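Local coordinates for cobalamin biosynthesis protein CobN (Mycobacterium tuberculosis, PDB 7C6O) that forms the large catalytic subunit of cobaltochelatase, which probably uses ATP to insert cobalt into the corrin ring during cobalamin biosynthesis, at residues Ala262-Asp267 against Arg830-Val835; Val592-Glu597 against Ala890-Gly895; Ile820-Ser825 against Asn841-Asp846. All coordinates share one frame; numbering follows the deposited sequence.

How the interactions relate
From the N terminus, the chain first passes Ala262-Asp267, in the loop after strand 246-249, then Val592-Glu597, where strand 586-591 runs into helix 595-604. One long loop between helices 807-815 and 853-874 supplies Ile820-Ser825, Arg830-Val835 and Asn841-Asp846 in turn. Interaction 3 closes this loop on itself, 16 residues apart, and is nested within the 293-residue loop closed by interaction 2 at Ala890-Gly895. Interaction 1 spans 563 residues and crosses both others. The three centres lie 11 to 12 Å apart and touch: Leu832 packs on Arg892, Pro595 on Ser825, and the Tyr843 hydroxyl hydrogen-bonds the Ala262 carbonyl. The loop between helices 807-815 and 853-874 thus joins three distant parts of the chain.

Interaction 1 (Ala262-Asp267 against Arg830-Val835); sequences ASAGGD and RGLVNV
Asn834 reaches across to the turn Ser263-Gly266 and holds it with its amide. Asn834 OD1 accepts from Gly265 N at 2.8 Å in an almost straight bond, the N-H...O angle being 175°, yet the donor sits above the amide carbonyl plane, 37° out of it. Asn834 ND2 gives a weak, longer bond of 3.4 Å to Ser263 O, a carbonyl already taken by Gly266 N within the turn, and a further bond to Asp268. Partners on both its oxygen and its nitrogen fix the amide's rotation. With chi1 at 75°, CG lies between the backbone N and the carbonyl carbon, which swings the amide over the turn.

Beside these bonds lies the close apolar packing. Leu832 CD2 rests against Gly265 CA at 3.8 Å, the glycine letting the leucine lie on the bare backbone of the turn. Leu832 CD1 and Val835 CG1 both lie against the methyl of Ala264, the nearer being Val835 CG1 to Ala264 CB at 4.0 Å. Contact thins toward Ser263 and Asp267: their side chains point away from 830-835, are partly exposed, and each bonds a glycerol probably left from crystallisation.

The Asn834 amide, from a short 3-10 segment, joins the loop after strand 246-249 to that between helices 807-815 and 853-874 by bonding the backbone of a type II beta turn, Ser263 to Gly266, with Gly265 at its third position at positive phi.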
ATOM      1  N   ALA A 262      -9.256  13.802  -3.733  1.00 18.18           N
ATOM      2  CA  ALA A 262     -10.254  12.939  -3.111  1.00 20.71           C
ATOM      3  C   ALA A 262      -9.660  11.935  -2.129  1.00 20.67           C
ATOM      4  O   ALA A 262     -10.383  11.048  -1.660  1.00 18.00           O
ATOM      5  CB  ALA A 262     -11.048  12.193  -4.188  1.00 22.84           C
ATOM      6  N   SER A 263      -8.377  12.041  -1.803  1.00 20.98           N
ATOM      7  CA  SER A 263      -7.752  11.085  -0.901  1.00 16.39           C
ATOM      8  C   SER A 263      -7.886  11.586   0.537  1.00 17.73           C
ATOM      9  O   SER A 263      -8.649  12.513   0.822  1.00 19.47           O
ATOM     10  CB  SER A 263      -6.303  10.833  -1.317  1.00 19.33           C
ATOM     11  OG  SER A 263      -5.588  12.044  -1.466  1.00 22.32           O
ATOM     12  N   ALA A 264      -7.152  10.965   1.462  1.00 17.43           N
ATOM     13  CA  ALA A 264      -7.276  11.295   2.878  1.00 16.01           C
ATOM     14  C   ALA A 264      -7.087  12.789   3.109  1.00 16.42           C
ATOM     15  O   ALA A 264      -6.134  13.394   2.610  1.00 14.86           O
ATOM     16  CB  ALA A 264      -6.255  10.503   3.695  1.00 17.68           C
ATOM     17  N   GLY A 265      -8.012  13.382   3.865  1.00 18.14           N
ATOM     18  CA  GLY A 265      -8.004  14.803   4.122  1.00 20.23           C
ATOM     19  C   GLY A 265      -8.630  15.656   3.042  1.00 21.49           C
ATOM     20  O   GLY A 265      -8.880  16.846   3.282  1.00 20.51           O
ATOM     21  N   GLY A 266      -8.901  15.095   1.869  1.00 19.92           N
ATOM     22  CA  GLY A 266      -9.443  15.840   0.755  1.00 17.98           C
ATOM     23  C   GLY A 266     -10.955  15.778   0.684  1.00 21.64           C
ATOM     24  O   GLY A 266     -11.642  15.463   1.658  1.00 21.70           O
ATOM     25  N   ASP A 267     -11.475  16.092  -0.502  1.00 20.85           N
ATOM     26  CA  ASP A 267     -12.913  16.116  -0.751  1.00 23.34           C
ATOM     27  C   ASP A 267     -13.306  14.778  -1.370  1.00 23.67           C
ATOM     28  O   ASP A 267     -13.517  14.650  -2.576  1.00 24.47           O
ATOM     29  CB  ASP A 267     -13.275  17.298  -1.649  1.00 26.33           C
ATOM     30  CG  ASP A 267     -14.769  17.430  -1.879  1.00 28.61           C
ATOM     31  OD1 ASP A 267     -15.550  16.626  -1.326  1.00 28.84           O
ATOM     32  OD2 ASP A 267     -15.164  18.351  -2.625  1.00 32.09           O
ATOM     33  N   ARG A 830      -3.869  11.879  12.618  1.00 13.25           N
ATOM     34  CA  ARG A 830      -3.053  12.865  11.923  1.00 15.49           C
ATOM     35  C   ARG A 830      -3.918  13.889  11.189  1.00 15.95           C
ATOM     36  O   ARG A 830      -3.545  14.379  10.120  1.00 16.73           O
ATOM     37  CB  ARG A 830      -2.095  12.171  10.956  1.00 14.33           C
ATOM     38  CG  ARG A 830      -0.806  12.934  10.662  1.00 18.39           C
ATOM     39  CD  ARG A 830       0.065  12.142   9.694  1.00 17.24           C
ATOM     40  NE  ARG A 830       1.415  12.683   9.546  1.00 18.05           N
ATOM     41  CZ  ARG A 830       1.827  13.403   8.505  1.00 19.07           C
ATOM     42  NH1 ARG A 830       0.991  13.685   7.514  1.00 16.29           N
ATOM     43  NH2 ARG A 830       3.078  13.843   8.455  1.00 19.12           N
ATOM     44  N   GLY A 831      -5.078  14.216  11.755  1.00 18.07           N
ATOM     45  CA  GLY A 831      -5.942  15.223  11.167  1.00 19.36           C
ATOM     46  C   GLY A 831      -6.641  14.788   9.900  1.00 18.74           C
ATOM     47  O   GLY A 831      -6.940  15.628   9.046  1.00 17.11           O
ATOM     48  N   LEU A 832      -6.914  13.495   9.754  1.00 18.28           N
ATOM     49  CA  LEU A 832      -7.503  12.934   8.538  1.00 14.17           C
ATOM     50  C   LEU A 832      -8.777  12.180   8.916  1.00 16.95           C
ATOM     51  O   LEU A 832      -8.829  10.947   8.857  1.00 19.29           O
ATOM     52  CB  LEU A 832      -6.491  12.014   7.821  1.00 13.98           C
ATOM     53  CG  LEU A 832      -5.120  12.619   7.517  1.00 14.94           C
ATOM     54  CD1 LEU A 832      -4.153  11.549   7.024  1.00 14.20           C
ATOM     55  CD2 LEU A 832      -5.236  13.739   6.495  1.00 16.53           C
ATOM     56  N   VAL A 833      -9.815  12.929   9.296  1.00 15.89           N
ATOM     57  CA  VAL A 833     -11.029  12.298   9.804  1.00 17.39           C
ATOM     58  C   VAL A 833     -11.769  11.539   8.702  1.00 15.19           C
ATOM     59  O   VAL A 833     -12.478  10.565   8.985  1.00 16.94           O
ATOM     60  CB  VAL A 833     -11.915  13.362  10.487  1.00 20.22           C
ATOM     61  CG1 VAL A 833     -13.340  12.859  10.703  1.00 22.26           C
ATOM     62  CG2 VAL A 833     -11.307  13.764  11.826  1.00 22.54           C
ATOM     63  N   ASN A 834     -11.592  11.922   7.433  1.00 15.60           N
ATOM     64  CA  ASN A 834     -12.359  11.237   6.395  1.00 13.96           C
ATOM     65  C   ASN A 834     -11.859   9.820   6.103  1.00 17.94           C
ATOM     66  O   ASN A 834     -12.440   9.158   5.235  1.00 19.40           O
ATOM     67  CB  ASN A 834     -12.393  12.073   5.106  1.00 17.21           C
ATOM     68  CG  ASN A 834     -11.084  12.043   4.330  1.00 18.54           C
ATOM     69  OD1 ASN A 834     -10.024  11.735   4.869  1.00 20.84           O
ATOM     70  ND2 ASN A 834     -11.159  12.389   3.050  1.00 17.81           N
ATOM     71  N   VAL A 835     -10.828   9.324   6.796  1.00 16.68           N
ATOM     72  CA  VAL A 835     -10.528   7.896   6.709  1.00 16.09           C
ATOM     73  C   VAL A 835     -11.578   7.088   7.457  1.00 17.45           C
ATOM     74  O   VAL A 835     -11.697   5.875   7.247  1.00 17.86           O
ATOM     75  CB  VAL A 835      -9.115   7.566   7.233  1.00 13.99           C
ATOM     76  CG1 VAL A 835      -8.068   8.424   6.532  1.00 13.78           C
ATOM     77  CG2 VAL A 835      -9.039   7.718   8.755  1.00 13.93           C
TER

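Interaction 2 (Val592-Glu597 against Ala890-Gly895)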
ATOM      1  N   VAL A 592      -6.923   0.464   9.100  1.00 11.11           N
ATOM      2  CA  VAL A 592      -7.179   1.610   8.228  1.00 12.67           C
ATOM      3  C   VAL A 592      -5.922   2.449   8.004  1.00 13.41           C
ATOM      4  O   VAL A 592      -5.759   3.052   6.934  1.00 12.36           O
ATOM      5  CB  VAL A 592      -8.334   2.462   8.797  1.00 14.57           C
ATOM      6  CG1 VAL A 592      -7.988   2.993  10.189  1.00 15.16           C
ATOM      7  CG2 VAL A 592      -8.682   3.609   7.851  1.00 13.99           C
ATOM      8  N   ASN A 593      -5.013   2.509   8.979  1.00 12.78           N
ATOM      9  CA  ASN A 593      -3.832   3.353   8.847  1.00 13.00           C
ATOM     10  C   ASN A 593      -2.610   2.587   8.348  1.00 11.58           C
ATOM     11  O   ASN A 593      -1.481   3.059   8.515  1.00 14.17           O
ATOM     12  CB  ASN A 593      -3.517   4.058  10.168  1.00 15.98           C
ATOM     13  CG  ASN A 593      -3.044   3.107  11.245  1.00 18.88           C
ATOM     14  OD1 ASN A 593      -3.837   2.373  11.828  1.00 19.84           O
ATOM     15  ND2 ASN A 593      -1.749   3.134  11.535  1.00 20.09           N
ATOM     16  N   ASP A 594      -2.810   1.430   7.711  1.00 11.98           N
ATOM     17  CA  ASP A 594      -1.742   0.702   7.024  1.00 13.40           C
ATOM     18  C   ASP A 594      -2.083   0.598   5.538  1.00 14.99           C
ATOM     19  O   ASP A 594      -2.305  -0.503   5.014  1.00 11.17           O
ATOM     20  CB  ASP A 594      -1.529  -0.683   7.632  1.00 15.57           C
ATOM     21  CG  ASP A 594      -0.837  -0.629   8.983  1.00 22.02           C
ATOM     22  OD1 ASP A 594      -0.449   0.478   9.419  1.00 24.00           O
ATOM     23  OD2 ASP A 594      -0.677  -1.696   9.610  1.00 24.96           O
ATOM     24  N   PRO A 595      -2.115   1.731   4.824  1.00 13.96           N
ATOM     25  CA  PRO A 595      -2.574   1.695   3.423  1.00 13.38           C
ATOM     26  C   PRO A 595      -1.685   0.885   2.498  1.00 14.07           C
ATOM     27  O   PRO A 595      -2.199   0.201   1.604  1.00 14.27           O
ATOM     28  CB  PRO A 595      -2.591   3.178   3.028  1.00 13.67           C
ATOM     29  CG  PRO A 595      -1.617   3.825   3.952  1.00 11.32           C
ATOM     30  CD  PRO A 595      -1.742   3.092   5.246  1.00 13.98           C
ATOM     31  N   GLY A 596      -0.365   0.947   2.675  1.00 15.46           N
ATOM     32  CA  GLY A 596       0.524   0.262   1.749  1.00 15.78           C
ATOM     33  C   GLY A 596       0.355  -1.245   1.784  1.00 14.66           C
ATOM     34  O   GLY A 596       0.250  -1.901   0.743  1.00 11.29           O
ATOM     35  N   GLU A 597       0.315  -1.814   2.988  1.00 10.70           N
ATOM     36  CA  GLU A 597       0.197  -3.261   3.103  1.00 14.01           C
ATOM     37  C   GLU A 597      -1.170  -3.744   2.625  1.00 12.60           C
ATOM     38  O   GLU A 597      -1.275  -4.804   1.998  1.00 13.55           O
ATOM     39  CB  GLU A 597       0.462  -3.687   4.546  1.00 17.67           C
ATOM     40  CG  GLU A 597       1.838  -3.269   5.069  1.00 23.18           C
ATOM     41  CD  GLU A 597       1.856  -1.864   5.662  1.00 25.59           C
ATOM     42  OE1 GLU A 597       0.936  -1.068   5.372  1.00 23.28           O
ATOM     43  OE2 GLU A 597       2.795  -1.555   6.429  1.00 27.46           O
ATOM     44  N   ALA A 890       4.331   6.928   2.271  1.00 13.29           N
ATOM     45  CA  ALA A 890       3.927   7.885   1.249  1.00 13.46           C
ATOM     46  C   ALA A 890       2.412   7.991   1.160  1.00 14.04           C
ATOM     47  O   ALA A 890       1.880   9.068   0.875  1.00 12.86           O
ATOM     48  CB  ALA A 890       4.515   7.494  -0.107  1.00 12.58           C
ATOM     49  N   MET A 891       1.701   6.895   1.420  1.00 11.85           N
ATOM     50  CA  MET A 891       0.244   6.933   1.372  1.00 11.50           C
ATOM     51  C   MET A 891      -0.357   7.573   2.619  1.00 13.73           C
ATOM     52  O   MET A 891      -1.436   8.169   2.540  1.00 13.39           O
ATOM     53  CB  MET A 891      -0.305   5.522   1.182  1.00 12.75           C
ATOM     54  CG  MET A 891       0.074   4.892  -0.146  1.00 13.78           C
ATOM     55  SD  MET A 891      -0.466   3.180  -0.251  1.00 14.92           S
ATOM     56  CE  MET A 891      -0.206   2.857  -1.997  1.00 12.37           C
ATOM     57  N   ARG A 892       0.316   7.456   3.769  1.00 15.28           N
ATOM     58  CA  ARG A 892      -0.180   8.087   4.990  1.00 13.61           C
ATOM     59  C   ARG A 892       0.009   9.600   4.965  1.00 15.34           C
ATOM     60  O   ARG A 892      -0.800  10.336   5.544  1.00 13.43           O
ATOM     61  CB  ARG A 892       0.538   7.526   6.219  1.00 11.34           C
ATOM     62  CG  ARG A 892       0.257   6.074   6.582  1.00 14.84           C
ATOM     63  CD  ARG A 892       0.998   5.729   7.884  1.00 17.88           C
ATOM     64  NE  ARG A 892       0.858   4.332   8.275  1.00 22.57           N
ATOM     65  CZ  ARG A 892       1.874   3.521   8.548  1.00 21.21           C
ATOM     66  NH1 ARG A 892       3.124   3.966   8.491  1.00 18.67           N
ATOM     67  NH2 ARG A 892       1.639   2.266   8.897  1.00 26.42           N
ATOM     68  N   THR A 893       1.077  10.080   4.325  1.00 15.40           N
ATOM     69  CA  THR A 893       1.484  11.474   4.417  1.00 13.51           C
ATOM     70  C   THR A 893       1.405  12.234   3.103  1.00 16.20           C
ATOM     71  O   THR A 893       1.634  13.452   3.106  1.00 14.32           O
ATOM     72  CB  THR A 893       2.928  11.574   4.930  1.00 13.92           C
ATOM     73  OG1 THR A 893       3.815  11.063   3.928  1.00 14.98           O
ATOM     74  CG2 THR A 893       3.106  10.769   6.209  1.00 12.77           C
ATOM     75  N   ALA A 894       1.106  11.560   1.994  1.00 14.19           N
ATOM     76  CA  ALA A 894       1.191  12.113   0.644  1.00 17.31           C
ATOM     77  C   ALA A 894       2.621  12.489   0.262  1.00 19.24           C
ATOM     78  O   ALA A 894       2.829  13.334  -0.614  1.00 17.65           O
ATOM     79  CB  ALA A 894       0.248  13.310   0.455  1.00 18.06           C
ATOM     80  N   GLY A 895       3.618  11.882   0.911  1.00 18.43           N
ATOM     81  CA  GLY A 895       4.977  11.914   0.400  1.00 16.06           C
ATOM     82  C   GLY A 895       6.027  12.664   1.200  1.00 17.50           C
ATOM     83  O   GLY A 895       6.946  13.241   0.609  1.00 17.37           O
TER
HETATM   84  O   HOH W   1       3.403  -0.058   9.047  1.00 33.65           O
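Chi1 of -68° sets CG of Arg892 anti to its carbonyl carbon, and the chain then runs extended to NE, carrying the guanidinium from the last turn of helix 887-893 to the loop before helix 595-604. Two helix ends meet here, and the arginine grips the N-terminal approach of the second with its edge. Arg892 NE bonds Asn593 O at 2.7 Å, in the guanidinium plane and nearly along the C=O axis. Arg892 NH2 adds a weak bond to the same oxygen and a salt bridge to Asp594 OD1 at 2.8 Å, meeting it from above the carboxylate plane, with the two planes 59° apart. Asp594 is the N-cap residue of helix 595-604, though its carboxylate makes no capping bond.

Next to the polar group, Pro595 fills the angle between the two side chains of the other helix. Pro595 CG packs on Met891 CB at 3.5 Å, and Pro595 CD on Arg892 CG at 3.8 Å. Met891 slides past the proline in the opposite direction, bringing SD against Gly596. Thr888 ties the helices again by bonding Gly596 N and Glu597 OE1. A water accepts from Arg892 NH2 at 2.9 Å and donates to Glu597 OE2 at 3.1 Å.

Interaction 3 (Ile820-Ser825 against Asn841-Asp846); sequences IPAGPS and NFYSVD
Tyr843 lays one face of its ring over the backbone of Gly823 and Pro824. Gly823 O sits 3.3 Å above the Tyr843 ring plane, toward the rim, and Pro824 CA makes a CH-pi contact 4.2 Å from the Tyr843 ring centroid, 17° off the normal. Pro824 and the tyrosine lie side by side, pointing the same way, which brings Pro824 CG to Tyr843 OH at 3.5 Å. Ala822 CB meets the same ring at its edge, in plane. The chi1 of 56° puts CG of Tyr843 between its backbone N and carbonyl carbon, turning the ring across to Gly823 and Pro824. The hydroxyl bonds the carbonyl of Ala262, and the ring stacks with Phe317.

Both segments are extended and run in roughly the same direction inside the loop between helices 807-815 and 853-874. Asn841 N donates to Pro821 O and, two residues on, Tyr843 N to Gly823 O at 2.8 Å, in parallel-type register, but Gly823 N and Asn841 O stay 3.9 Å apart; Ala822 CA and Phe842 CA instead make CA-H...O contacts with Asn841 O and Gly823 O.

Phe842 turns the other way from Tyr843 and presents a face to Ser825, whose CB stands 3.9 Å from the Phe842 ring centroid. From the same residue, Ser825 OG donates to Tyr843 O at 2.7 Å, extending the pairing by a side-chain bond. At the far end Ile820 crosses Asn841 at about a right angle, Ile820 CG2 lying on Asn841 CB at 4.0 Å. A water donates to Ile820 O and accepts from Asn841 ND2, while Lys602 donates to Asn841 OD1.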
ATOM      1  N   ILE A 820     -18.734  -3.462  -1.876  1.00 15.74           N
ATOM      2  CA  ILE A 820     -18.162  -2.924  -0.645  1.00 17.64           C
ATOM      3  C   ILE A 820     -17.683  -1.505  -0.931  1.00 17.18           C
ATOM      4  O   ILE A 820     -16.751  -1.329  -1.729  1.00 17.98           O
ATOM      5  CB  ILE A 820     -17.014  -3.799  -0.123  1.00 18.65           C
ATOM      6  CG1 ILE A 820     -17.486  -5.243   0.057  1.00 18.52           C
ATOM      7  CG2 ILE A 820     -16.472  -3.243   1.191  1.00 17.74           C
ATOM      8  CD1 ILE A 820     -18.667  -5.388   0.992  1.00 19.04           C
ATOM      9  N   PRO A 821     -18.273  -0.481  -0.314  1.00 20.69           N
ATOM     10  CA  PRO A 821     -17.900   0.895  -0.653  1.00 19.60           C
ATOM     11  C   PRO A 821     -16.451   1.182  -0.297  1.00 18.92           C
ATOM     12  O   PRO A 821     -15.904   0.644   0.668  1.00 16.31           O
ATOM     13  CB  PRO A 821     -18.861   1.742   0.189  1.00 24.01           C
ATOM     14  CG  PRO A 821     -19.223   0.858   1.337  1.00 29.56           C
ATOM     15  CD  PRO A 821     -19.265  -0.537   0.774  1.00 26.34           C
ATOM     16  N   ALA A 822     -15.827   2.037  -1.102  1.00 17.24           N
ATOM     17  CA  ALA A 822     -14.447   2.437  -0.887  1.00 16.87           C
ATOM     18  C   ALA A 822     -14.374   3.723  -0.070  1.00 18.55           C
ATOM     19  O   ALA A 822     -15.359   4.446   0.095  1.00 19.33           O
ATOM     20  CB  ALA A 822     -13.724   2.627  -2.220  1.00 12.80           C
ATOM     21  N   GLY A 823     -13.180   3.996   0.445  1.00 17.45           N
ATOM     22  CA  GLY A 823     -12.931   5.183   1.224  1.00 18.82           C
ATOM     23  C   GLY A 823     -11.446   5.448   1.359  1.00 18.15           C
ATOM     24  O   GLY A 823     -10.612   4.603   1.024  1.00 16.98           O
ATOM     25  N   PRO A 824     -11.085   6.632   1.840  1.00 17.55           N
ATOM     26  CA  PRO A 824      -9.665   6.952   2.016  1.00 16.90           C
ATOM     27  C   PRO A 824      -9.044   6.141   3.144  1.00 13.71           C
ATOM     28  O   PRO A 824      -9.731   5.562   3.988  1.00 15.26           O
ATOM     29  CB  PRO A 824      -9.675   8.449   2.353  1.00 13.96           C
ATOM     30  CG  PRO A 824     -11.017   8.940   1.906  1.00 16.06           C
ATOM     31  CD  PRO A 824     -11.948   7.788   2.122  1.00 17.76           C
ATOM     32  N   SER A 825      -7.713   6.116   3.147  1.00 13.93           N
ATOM     33  CA  SER A 825      -6.936   5.417   4.159  1.00 13.85           C
ATOM     34  C   SER A 825      -5.914   6.370   4.767  1.00 13.89           C
ATOM     35  O   SER A 825      -5.577   7.404   4.189  1.00 11.40           O
ATOM     36  CB  SER A 825      -6.230   4.190   3.572  1.00 12.86           C
ATOM     37  OG  SER A 825      -5.445   4.546   2.447  1.00 13.75           O
ATOM     38  N   ASN A 841     -13.527  -0.727   1.699  1.00 14.41           N
ATOM     39  CA  ASN A 841     -12.422  -1.260   0.899  1.00 13.88           C
ATOM     40  C   ASN A 841     -11.572  -0.081   0.442  1.00 16.43           C
ATOM     41  O   ASN A 841     -11.800   0.496  -0.621  1.00 17.22           O
ATOM     42  CB  ASN A 841     -12.967  -2.066  -0.275  1.00 13.99           C
ATOM     43  CG  ASN A 841     -11.873  -2.662  -1.135  1.00 13.55           C
ATOM     44  OD1 ASN A 841     -10.718  -2.747  -0.720  1.00 14.35           O
ATOM     45  ND2 ASN A 841     -12.235  -3.081  -2.345  1.00 11.54           N
ATOM     46  N   PHE A 842     -10.567   0.280   1.242  1.00 14.97           N
ATOM     47  CA  PHE A 842      -9.998   1.611   1.086  1.00 14.42           C
ATOM     48  C   PHE A 842      -9.147   1.733  -0.179  1.00 15.14           C
ATOM     49  O   PHE A 842      -8.656   0.750  -0.741  1.00 12.34           O
ATOM     50  CB  PHE A 842      -9.194   2.040   2.332  1.00 13.33           C
ATOM     51  CG  PHE A 842      -7.993   1.169   2.686  1.00 14.34           C
ATOM     52  CD1 PHE A 842      -6.939   0.974   1.804  1.00 12.96           C
ATOM     53  CD2 PHE A 842      -7.882   0.637   3.963  1.00 13.35           C
ATOM     54  CE1 PHE A 842      -5.836   0.210   2.164  1.00 13.33           C
ATOM     55  CE2 PHE A 842      -6.780  -0.121   4.334  1.00 13.58           C
ATOM     56  CZ  PHE A 842      -5.759  -0.336   3.437  1.00 13.99           C
ATOM     57  N   TYR A 843      -9.012   2.974  -0.642  1.00 13.96           N
ATOM     58  CA  TYR A 843      -8.027   3.367  -1.635  1.00 13.49           C
ATOM     59  C   TYR A 843      -6.971   4.232  -0.954  1.00 14.56           C
ATOM     60  O   TYR A 843      -7.050   4.515   0.244  1.00 17.53           O
ATOM     61  CB  TYR A 843      -8.691   4.094  -2.808  1.00 14.40           C
ATOM     62  CG  TYR A 843      -9.505   5.318  -2.437  1.00 15.44           C
ATOM     63  CD1 TYR A 843      -8.905   6.568  -2.319  1.00 17.14           C
ATOM     64  CD2 TYR A 843     -10.877   5.231  -2.234  1.00 15.39           C
ATOM     65  CE1 TYR A 843      -9.645   7.691  -1.994  1.00 16.02           C
ATOM     66  CE2 TYR A 843     -11.627   6.352  -1.912  1.00 15.55           C
ATOM     67  CZ  TYR A 843     -11.006   7.578  -1.795  1.00 17.63           C
ATOM     68  OH  TYR A 843     -11.747   8.696  -1.475  1.00 18.82           O
ATOM     69  N   SER A 844      -5.965   4.656  -1.722  1.00 13.85           N
ATOM     70  CA  SER A 844      -4.857   5.395  -1.139  1.00 16.96           C
ATOM     71  C   SER A 844      -4.742   6.742  -1.835  1.00 18.39           C
ATOM     72  O   SER A 844      -5.532   7.655  -1.552  1.00 16.60           O
ATOM     73  CB  SER A 844      -3.564   4.573  -1.196  1.00 13.10           C
ATOM     74  OG  SER A 844      -3.288   4.128  -2.512  1.00 14.71           O
ATOM     75  N   VAL A 845      -3.774   6.918  -2.735  1.00 17.30           N
ATOM     76  CA  VAL A 845      -3.432   8.231  -3.264  1.00 16.22           C
ATOM     77  C   VAL A 845      -3.247   8.153  -4.772  1.00 14.63           C
ATOM     78  O   VAL A 845      -3.057   7.079  -5.349  1.00 15.15           O
ATOM     79  CB  VAL A 845      -2.151   8.796  -2.608  1.00 15.58           C
ATOM     80  CG1 VAL A 845      -2.347   8.967  -1.109  1.00 17.28           C
ATOM     81  CG2 VAL A 845      -0.956   7.894  -2.900  1.00 14.52           C
ATOM     82  N   ASP A 846      -3.317   9.314  -5.406  1.00 14.42           N
ATOM     83  CA  ASP A 846      -2.881   9.462  -6.786  1.00 15.31           C
ATOM     84  C   ASP A 846      -1.363   9.361  -6.794  1.00 12.91           C
ATOM     85  O   ASP A 846      -0.694  10.265  -6.275  1.00 14.45           O
ATOM     86  CB  ASP A 846      -3.352  10.805  -7.357  1.00 17.27           C
ATOM     87  CG  ASP A 846      -2.884  11.047  -8.787  1.00 18.92           C
ATOM     88  OD1 ASP A 846      -2.225  10.170  -9.382  1.00 19.62           O
ATOM     89  OD2 ASP A 846      -3.182  12.136  -9.321  1.00 21.18           O
TER
HETATM   90  O   HOH W   2     -15.126  -2.689  -3.153  1.00 14.81           O
HETATM   91  O   HOH W   3      -6.248   8.188   1.178  1.00 15.99           O